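Long-range contacts in Kcn28 (PDB 6J32), which adopts the two-domain GT-B fold, with a C-terminal domain related to that of the erythromycin biosynthesis protein CIII: residues B[221-226]-B[295-300]; B[190-195]-B[310-315]. All blocks are in the same frame, centred on the assembly; numbering follows the deposited sequence.

Contact 1 of 2, residues B[221-226]-B[295-300]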
loop_
_atom_site.group_PDB
_atom_site.type_symbol
_atom_site.label_atom_id
_atom_site.label_comp_id
_atom_site.label_asym_id
_atom_site.label_seq_id
_atom_site.Cartn_x
_atom_site.Cartn_y
_atom_site.Cartn_z
ATOM N N GLN B 221 13.708 -24.377 3.037
ATOM C CA GLN B 221 13.811 -23.130 3.792
ATOM C C GLN B 221 15.257 -22.774 4.089
ATOM O O GLN B 221 15.523 -21.895 4.919
ATOM C CB GLN B 221 13.019 -23.166 5.107
ATOM C CG GLN B 221 11.698 -22.418 5.098
ATOM C CD GLN B 221 10.967 -22.552 6.421
ATOM O OE1 GLN B 221 11.315 -21.895 7.406
ATOM N NE2 GLN B 221 9.966 -23.415 6.458
ATOM N N GLY B 222 16.206 -23.433 3.424
ATOM C CA GLY B 222 17.625 -23.187 3.602
ATOM C C GLY B 222 18.383 -24.380 4.154
ATOM O O GLY B 222 19.596 -24.488 3.944
ATOM N N ASP B 223 17.686 -25.269 4.865
ATOM C CA ASP B 223 18.248 -26.450 5.518
ATOM C C ASP B 223 19.233 -26.039 6.610
ATOM O O ASP B 223 19.686 -24.892 6.654
ATOM C CB ASP B 223 18.898 -27.389 4.498
ATOM C CG ASP B 223 18.827 -28.846 4.923
ATOM O OD1 ASP B 223 18.914 -29.120 6.137
ATOM O OD2 ASP B 223 18.657 -29.719 4.043
ATOM N N TRP B 224 19.571 -26.968 7.503
ATOM C CA TRP B 224 20.365 -26.617 8.680
ATOM C C TRP B 224 21.096 -27.844 9.208
ATOM O O TRP B 224 20.457 -28.746 9.758
ATOM C CB TRP B 224 19.469 -26.007 9.750
ATOM C CG TRP B 224 20.202 -25.481 10.931
ATOM C CD1 TRP B 224 20.634 -24.204 11.130
ATOM C CD2 TRP B 224 20.569 -26.218 12.102
ATOM N NE1 TRP B 224 21.261 -24.103 12.349
ATOM C CE2 TRP B 224 21.233 -25.327 12.964
ATOM C CE3 TRP B 224 20.402 -27.547 12.501
ATOM C CZ2 TRP B 224 21.732 -25.723 14.203
ATOM C CZ3 TRP B 224 20.898 -27.939 13.726
ATOM C CH2 TRP B 224 21.554 -27.031 14.564
ATOM N N LYS B 225 22.410 -27.906 9.006
ATOM C CA LYS B 225 23.178 -29.011 9.558
ATOM C C LYS B 225 23.644 -28.689 10.976
ATOM O O LYS B 225 23.934 -27.538 11.316
ATOM C CB LYS B 225 24.385 -29.332 8.675
ATOM C CG LYS B 225 24.287 -30.685 7.995
ATOM C CD LYS B 225 23.916 -31.764 8.999
ATOM C CE LYS B 225 22.745 -32.600 8.505
ATOM N NZ LYS B 225 23.076 -33.338 7.256
ATOM N N ARG B 226 23.707 -29.731 11.801
ATOM C CA ARG B 226 24.108 -29.586 13.195
ATOM C C ARG B 226 25.577 -29.178 13.314
ATOM O O ARG B 226 26.436 -29.728 12.615
ATOM C CB ARG B 226 23.858 -30.896 13.938
ATOM C CG ARG B 226 24.308 -30.914 15.381
ATOM C CD ARG B 226 23.444 -31.873 16.177
ATOM N NE ARG B 226 24.206 -32.619 17.170
ATOM C CZ ARG B 226 23.654 -33.369 18.116
ATOM N NH1 ARG B 226 24.424 -34.016 18.981
ATOM N NH2 ARG B 226 22.335 -33.455 18.214
ATOM N N VAL B 295 15.563 -26.057 11.508
ATOM C CA VAL B 295 16.183 -26.250 12.819
ATOM C C VAL B 295 15.505 -27.387 13.568
ATOM O O VAL B 295 16.158 -28.172 14.261
ATOM C CB VAL B 295 16.153 -24.939 13.627
ATOM C CG1 VAL B 295 16.553 -25.207 15.066
ATOM C CG2 VAL B 295 17.088 -23.924 13.003
ATOM N N LEU B 296 14.184 -27.492 13.440
ATOM C CA LEU B 296 13.431 -28.569 14.070
ATOM C C LEU B 296 13.863 -29.941 13.564
ATOM O O LEU B 296 13.586 -30.950 14.227
ATOM C CB LEU B 296 11.938 -28.379 13.836
ATOM C CG LEU B 296 11.100 -27.887 15.021
ATOM C CD1 LEU B 296 11.949 -27.136 16.028
ATOM C CD2 LEU B 296 9.947 -27.019 14.547
ATOM N N GLU B 297 14.529 -30.008 12.404
ATOM C CA GLU B 297 14.999 -31.297 11.902
ATOM C C GLU B 297 16.017 -31.930 12.837
ATOM O O GLU B 297 16.091 -33.155 12.936
ATOM C CB GLU B 297 15.636 -31.095 10.524
ATOM C CG GLU B 297 15.900 -32.373 9.742
ATOM C CD GLU B 297 16.682 -32.107 8.467
ATOM O OE1 GLU B 297 16.969 -30.922 8.191
ATOM O OE2 GLU B 297 17.028 -33.077 7.755
ATOM N N GLN B 298 16.800 -31.106 13.544
ATOM C CA GLN B 298 17.858 -31.590 14.430
ATOM C C GLN B 298 17.684 -31.117 15.871
ATOM O O GLN B 298 18.641 -31.156 16.644
ATOM C CB GLN B 298 19.235 -31.172 13.926
ATOM C CG GLN B 298 19.513 -31.370 12.438
ATOM C CD GLN B 298 19.522 -32.822 12.015
ATOM O OE1 GLN B 298 20.203 -33.648 12.619
ATOM N NE2 GLN B 298 18.862 -33.117 10.893
ATOM N N ALA B 299 16.496 -30.645 16.238
ATOM C CA ALA B 299 16.299 -30.069 17.559
ATOM C C ALA B 299 15.894 -31.122 18.583
ATOM O O ALA B 299 15.327 -32.167 18.247
ATOM C CB ALA B 299 15.234 -28.971 17.501
ATOM N N ASP B 300 16.221 -30.838 19.846
ATOM C CA ASP B 300 15.833 -31.669 20.973
ATOM C C ASP B 300 14.868 -30.987 21.930
ATOM O O ASP B 300 14.290 -31.668 22.784
ATOM C CB ASP B 300 17.072 -32.133 21.749
ATOM C CG ASP B 300 17.937 -33.075 20.947
ATOM O OD1 ASP B 300 18.451 -32.662 19.886
ATOM O OD2 ASP B 300 18.102 -34.236 21.380
#
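One face of the Trp-224 indole carries the CG2 methyl of Val-295, and its edge meets the aliphatic part of Gln-298. Val-295 CG2 stands 4.0 Å from the centroid of the five-membered ring of Trp-224, only 9° off the ring normal, a CH-pi contact over the pyrrole half. At the benzene end, Gln-298 CB comes within 3.6 Å of Trp-224 CZ3, near the ring plane. Gln-298 CG also lies in that plane, 3.9 Å from Trp-224 CE3; its chain then bends at chi2 (-65°), and the amide plane ends up 27° from the ring plane. In the Rossmann-like C-terminal half of the GT-B fold, this contact lays the irregular chain leading to strand 232-236 against the turn from helix 292-296 into strand 299-304. Glu-285 takes a hydrogen bond from Trp-224 NE1, while Val-233, His-263 and Val-265 also pack on the indole. Beside the indole, Asp-223 OD1 accepts the backbone N-H of Trp-224 through its anti lone pair. The same oxygen of Asp-223 lies 3.4 Å from Glu-297 OE1, a like-charged pair that could raise the proton affinity of either acid. Arg-226 NH2 stops 4.3 Å from Asp-300 OD1, beyond a salt bridge; that oxygen accepts the backbone N-H of Val-233.

Contact 2 of 2, residues B[190-195]-B[310-315]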
loop_
_atom_site.group_PDB
_atom_site.type_symbol
_atom_site.label_atom_id
_atom_site.label_comp_id
_atom_site.label_asym_id
_atom_site.label_seq_id
_atom_site.Cartn_x
_atom_site.Cartn_y
_atom_site.Cartn_z
ATOM N N VAL B 190 -11.365 -28.677 9.541
ATOM C CA VAL B 190 -10.588 -28.177 10.668
ATOM C C VAL B 190 -9.173 -28.728 10.539
ATOM O O VAL B 190 -8.950 -29.939 10.668
ATOM C CB VAL B 190 -11.225 -28.567 12.007
ATOM C CG1 VAL B 190 -10.512 -27.866 13.162
ATOM C CG2 VAL B 190 -12.709 -28.226 11.996
ATOM N N LEU B 191 -8.212 -27.838 10.308
ATOM C CA LEU B 191 -6.836 -28.226 10.003
ATOM C C LEU B 191 -5.990 -28.447 11.255
ATOM O O LEU B 191 -4.802 -28.105 11.287
ATOM C CB LEU B 191 -6.210 -27.165 9.103
ATOM C CG LEU B 191 -6.905 -26.961 7.756
ATOM C CD1 LEU B 191 -5.986 -26.243 6.784
ATOM C CD2 LEU B 191 -7.370 -28.289 7.175
ATOM N N VAL B 192 -6.575 -29.021 12.302
ATOM C CA VAL B 192 -5.824 -29.459 13.477
ATOM C C VAL B 192 -6.288 -30.866 13.829
ATOM O O VAL B 192 -7.417 -31.244 13.488
ATOM C CB VAL B 192 -6.009 -28.504 14.669
ATOM C CG1 VAL B 192 -5.596 -27.087 14.304
ATOM C CG2 VAL B 192 -7.446 -28.532 15.154
ATOM N N PRO B 193 -5.466 -31.672 14.493
ATOM C CA PRO B 193 -5.944 -32.972 14.970
ATOM C C PRO B 193 -6.890 -32.801 16.148
ATOM O O PRO B 193 -6.926 -31.764 16.812
ATOM C CB PRO B 193 -4.658 -33.691 15.387
ATOM C CG PRO B 193 -3.742 -32.571 15.782
ATOM C CD PRO B 193 -4.043 -31.458 14.812
ATOM N N ARG B 194 -7.665 -33.855 16.406
ATOM C CA ARG B 194 -8.673 -33.786 17.459
ATOM C C ARG B 194 -8.052 -33.562 18.834
ATOM O O ARG B 194 -8.688 -32.954 19.702
ATOM C CB ARG B 194 -9.531 -35.051 17.436
ATOM C CG ARG B 194 -8.832 -36.299 17.936
ATOM C CD ARG B 194 -9.760 -37.506 17.907
ATOM N NE ARG B 194 -11.144 -37.131 17.637
ATOM C CZ ARG B 194 -11.791 -37.398 16.508
ATOM N NH1 ARG B 194 -11.190 -38.049 15.522
ATOM N NH2 ARG B 194 -13.047 -37.015 16.367
ATOM N N PHE B 195 -6.821 -34.030 19.060
ATOM C CA PHE B 195 -6.211 -33.841 20.372
ATOM C C PHE B 195 -5.672 -32.433 20.586
ATOM O O PHE B 195 -5.191 -32.134 21.685
ATOM C CB PHE B 195 -5.098 -34.871 20.623
ATOM C CG PHE B 195 -4.036 -34.920 19.560
ATOM C CD1 PHE B 195 -3.038 -33.960 19.508
ATOM C CD2 PHE B 195 -3.995 -35.973 18.657
ATOM C CE1 PHE B 195 -2.050 -34.019 18.542
ATOM C CE2 PHE B 195 -3.007 -36.043 17.693
ATOM C CZ PHE B 195 -2.031 -35.064 17.635
ATOM N N GLY B 310 3.218 -23.087 15.229
ATOM C CA GLY B 310 4.449 -23.594 15.812
ATOM C C GLY B 310 4.263 -24.922 16.518
ATOM O O GLY B 310 5.116 -25.810 16.427
ATOM N N ILE B 311 3.144 -25.081 17.226
ATOM C CA ILE B 311 2.898 -26.306 17.982
ATOM C C ILE B 311 2.816 -27.508 17.048
ATOM O O ILE B 311 3.404 -28.564 17.310
ATOM C CB ILE B 311 1.628 -26.156 18.835
ATOM C CG1 ILE B 311 1.914 -25.248 20.031
ATOM C CG2 ILE B 311 1.117 -27.519 19.284
ATOM C CD1 ILE B 311 0.764 -25.121 20.975
ATOM N N GLN B 312 2.075 -27.371 15.947
ATOM C CA GLN B 312 1.968 -28.475 14.999
ATOM C C GLN B 312 3.305 -28.788 14.343
ATOM O O GLN B 312 3.569 -29.946 13.998
ATOM C CB GLN B 312 0.919 -28.157 13.936
ATOM C CG GLN B 312 -0.481 -27.993 14.492
ATOM C CD GLN B 312 -1.553 -28.286 13.466
ATOM O OE1 GLN B 312 -2.069 -29.400 13.399
ATOM N NE2 GLN B 312 -1.895 -27.289 12.658
ATOM N N GLU B 313 4.165 -27.781 14.173
ATOM C CA GLU B 313 5.478 -28.033 13.587
ATOM C C GLU B 313 6.404 -28.733 14.574
ATOM O O GLU B 313 7.160 -29.634 14.191
ATOM C CB GLU B 313 6.085 -26.719 13.093
ATOM C CG GLU B 313 5.525 -26.269 11.747
ATOM C CD GLU B 313 6.064 -24.923 11.290
ATOM O OE1 GLU B 313 7.017 -24.415 11.917
ATOM O OE2 GLU B 313 5.536 -24.378 10.294
ATOM N N GLY B 314 6.356 -28.344 15.850
ATOM C CA GLY B 314 7.101 -29.082 16.857
ATOM C C GLY B 314 6.576 -30.493 17.031
ATOM O O GLY B 314 7.350 -31.442 17.182
ATOM N N LEU B 315 5.251 -30.649 17.000
ATOM C CA LEU B 315 4.642 -31.971 17.095
ATOM C C LEU B 315 5.041 -32.850 15.919
ATOM O O LEU B 315 5.402 -34.018 16.098
ATOM C CB LEU B 315 3.124 -31.829 17.171
ATOM C CG LEU B 315 2.472 -32.373 18.433
ATOM C CD1 LEU B 315 0.968 -32.307 18.300
ATOM C CD2 LEU B 315 2.927 -33.806 18.627
#
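Gln-312 reaches out from its helix to Leu-191, Val-192 and Pro-193. Gln-312 NE2 gives a weak hydrogen bond of 3.3 Å to Leu-191 O, with an N-H...O angle of 152°. The other amide atom, Gln-312 OE1, lies 3.2 Å from Pro-193 CD, and Val-192 CG1 brushes Gln-312 NE2 at 4.1 Å, the two side chains crossing at about a right angle. With CG anti to its own carbonyl carbon (chi1 -63°) and an extended chain beyond, Gln-312 spans the distance between backbones whose nearest CA atoms, those of Val-192 and Gln-312, are 8.0 Å apart. One turn further along the helix, Leu-315 CD1 meets the ring edge of Phe-195, 3.5 Å from CE1 and in the ring plane. Pro-193 CG lies over one face of that ring, 3.5 Å above its plane, so the proline both touches the glutamine and backs the phenylalanine. Leu-376 of helix 367-381 touches both Phe-195 and Leu-315, and Leu-380 packs on Pro-193. The contact thus bridges the two halves of the GT-B fold: the loop following strand 187-190 of the seven-stranded parallel sheet meets helix 308-316, which lies between strands 299-304 and 321-323 in the sequence, with helix 367-381 alongside.

The centres of the two contacts are about 20 Å apart, and contact 1 is nested in sequence within the chain loop closed by contact 2. Strand 299-304 and helix 308-316 follow one another, so the second segments of both contacts belong to one continuous piece of the C-terminal sheet and its helices. They also touch directly: Leu-296 CD2 packs 3.8 Å from Glu-313 O. Contact 1 is peripheral, its centre about 22 Å from that of the chain, and stays with the C-terminal sheet; the centre of contact 2 lies about 9 Å from that of the chain, and this contact joins the C-terminal half to the N-terminal sheet.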